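Local coordinates for protein chlorite Dismutase (Nitrobacter winogradskyi, PDB 3QPI) that is a heme-dependent oxidoreductase that converts chlorite into chloride and molecular oxygen, at residues A13-V19 / D176-A182. Numbering follows the deposited sequence.
Sequences AWSILSV and DIRLARA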
# COMPACT_ATOMS: atom_id res chain seq x y z
N ALA A 13 16.60 0.55 -6.60
CA ALA A 13 16.10 -0.10 -7.77
C ALA A 13 14.98 0.71 -8.45
O ALA A 13 14.52 0.32 -9.52
CB ALA A 13 15.54 -1.49 -7.36
N TRP A 14 14.51 1.81 -7.84
CA TRP A 14 13.36 2.55 -8.39
C TRP A 14 13.71 3.99 -8.39
O TRP A 14 14.32 4.45 -7.44
CB TRP A 14 12.10 2.35 -7.56
CG TRP A 14 11.64 0.91 -7.52
CD1 TRP A 14 12.00 -0.03 -6.64
CD2 TRP A 14 10.73 0.31 -8.44
NE1 TRP A 14 11.38 -1.24 -6.95
CE2 TRP A 14 10.59 -1.05 -8.06
CE3 TRP A 14 10.02 0.77 -9.55
CZ2 TRP A 14 9.78 -1.93 -8.75
CZ3 TRP A 14 9.20 -0.12 -10.25
CH2 TRP A 14 9.10 -1.45 -9.84
N SER A 15 13.39 4.70 -9.48
CA SER A 15 13.48 6.16 -9.44
C SER A 15 12.10 6.62 -9.03
O SER A 15 11.08 5.92 -9.26
CB SER A 15 13.87 6.78 -10.78
OG SER A 15 13.03 6.29 -11.81
N ILE A 16 12.08 7.76 -8.38
CA ILE A 16 10.82 8.33 -7.92
C ILE A 16 10.30 9.35 -8.93
O ILE A 16 10.90 10.42 -9.14
CB ILE A 16 10.96 9.01 -6.53
CG1 ILE A 16 11.28 7.97 -5.46
CG2 ILE A 16 9.65 9.74 -6.16
CD1 ILE A 16 11.84 8.58 -4.18
N LEU A 17 9.18 8.98 -9.56
CA LEU A 17 8.42 9.84 -10.48
C LEU A 17 7.88 11.04 -9.73
O LEU A 17 8.15 12.18 -10.08
CB LEU A 17 7.26 9.04 -11.12
CG LEU A 17 7.81 7.90 -11.97
CD1 LEU A 17 6.74 6.93 -12.53
CD2 LEU A 17 8.67 8.50 -13.10
N SER A 18 7.16 10.78 -8.65
CA SER A 18 6.49 11.84 -7.91
C SER A 18 6.18 11.47 -6.47
O SER A 18 5.92 10.29 -6.15
CB SER A 18 5.17 12.21 -8.60
OG SER A 18 4.42 11.03 -8.83
N VAL A 19 6.19 12.49 -5.63
CA VAL A 19 5.65 12.42 -4.28
C VAL A 19 4.62 13.53 -4.10
O VAL A 19 4.96 14.71 -4.22
CB VAL A 19 6.75 12.63 -3.23
CG1 VAL A 19 6.15 12.56 -1.82
CG2 VAL A 19 7.88 11.60 -3.42
N ASP A 176 1.19 9.91 -1.45
CA ASP A 176 1.25 9.27 -2.74
C ASP A 176 2.69 9.31 -3.31
O ASP A 176 3.19 10.36 -3.72
CB ASP A 176 0.27 9.96 -3.70
CG ASP A 176 -1.01 9.18 -3.89
OD1 ASP A 176 -1.05 7.97 -3.55
OD2 ASP A 176 -2.00 9.76 -4.37
N ILE A 177 3.37 8.16 -3.31
CA ILE A 177 4.67 8.03 -3.98
C ILE A 177 4.54 7.17 -5.23
O ILE A 177 3.98 6.06 -5.17
CB ILE A 177 5.72 7.44 -3.02
CG1 ILE A 177 5.78 8.27 -1.74
CG2 ILE A 177 7.10 7.40 -3.69
CD1 ILE A 177 6.57 7.65 -0.65
N ARG A 178 5.02 7.66 -6.37
CA ARG A 178 5.00 6.86 -7.60
C ARG A 178 6.40 6.61 -8.13
O ARG A 178 7.25 7.50 -8.10
CB ARG A 178 4.13 7.52 -8.69
CG ARG A 178 2.67 7.70 -8.29
CD ARG A 178 1.96 6.36 -8.07
NE ARG A 178 0.55 6.55 -7.71
CZ ARG A 178 0.08 6.66 -6.47
NH1 ARG A 178 0.90 6.60 -5.41
NH2 ARG A 178 -1.22 6.85 -6.28
N LEU A 179 6.62 5.42 -8.68
CA LEU A 179 7.96 4.99 -9.09
C LEU A 179 8.01 4.44 -10.51
O LEU A 179 7.02 3.92 -11.02
CB LEU A 179 8.48 3.86 -8.19
CG LEU A 179 8.57 4.01 -6.67
CD1 LEU A 179 9.41 5.23 -6.29
CD2 LEU A 179 7.13 4.03 -6.02
N ALA A 180 9.21 4.50 -11.09
CA ALA A 180 9.54 3.85 -12.35
C ALA A 180 10.81 3.01 -12.15
O ALA A 180 11.77 3.47 -11.51
CB ALA A 180 9.77 4.88 -13.45
N ARG A 181 10.81 1.80 -12.68
CA ARG A 181 11.94 0.91 -12.48
C ARG A 181 13.22 1.51 -13.08
O ARG A 181 13.24 1.94 -14.24
CB ARG A 181 11.66 -0.48 -13.06
CG ARG A 181 12.67 -1.54 -12.61
CD ARG A 181 12.02 -2.92 -12.46
NE ARG A 181 12.13 -3.69 -13.71
CZ ARG A 181 11.22 -4.55 -14.15
NH1 ARG A 181 10.10 -4.78 -13.48
NH2 ARG A 181 11.44 -5.20 -15.29
N ALA A 182 14.26 1.57 -12.26
CA ALA A 182 15.54 2.11 -12.69
C ALA A 182 16.41 0.98 -13.26
O ALA A 182 16.46 0.79 -14.48
CB ALA A 182 16.24 2.77 -11.54
O HOH W 1 13.75 5.00 -13.95
O HOH W 2 2.85 10.96 -6.24
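Parts of two neighbouring antiparallel strands, 14-23 and 171-181, pair here through residues 14-19 and 176-181, in the sheet of a fold assigned to the dimeric alpha+beta barrel superfamily. Ser15 and Ala180 form a complete hydrogen-bonded pair: Ser15 N reaches Ala180 O at 2.9 Å and Ala180 N returns to Ser15 O at 3.0 Å. Beyond it, Ala182 N donates to Ala13 O (3.0 Å).

Between the Ile16-Leu179 and Val19-Ile177 pairs a classic beta bulge interrupts the ladder. Leu17 and Ser18 both face Arg178, whose O accepts two weak bonds, from Leu17 N at 2.8 Å and Ser18 N at 3.3 Å, while Arg178 N gives a straight bond to Ser18 O (2.8 Å). Leu17 is the extra residue, accommodated by its helix-like phi/psi of -64/-54; Leu17 CD1 packs on the small Ala180 CB at 3.8 Å.

Serines suit the partly exposed face: one water is hydrogen-bonded to Ser15 OG (2.6 Å) and donates a weak bond to Arg181 O (3.1 Å); another joins Ser18 OG (3.0 Å) to Asp176 O (2.6 Å). Arg178 NH1 donates to Ile177 O at 3.1 Å, Arg178 NH2 forms a salt bridge with Asp176 OD1 (3.0 Å), and Glu156 and Arg163 form salt bridges with Arg178 and Asp176 respectively.

The other face is apolar: Ile16 CG1 meets Leu179 CD1 at 3.4 Å, and Val19 lies beside Ile177. Trp14, pointing sideways, has Arg181 CD over one ring face and Trp144 edge-to-face. Backbone bonds thus set the pairing across the bulge, apolar contacts line one face, and water and charge satisfy the other, tying the sheet to helix 152-163.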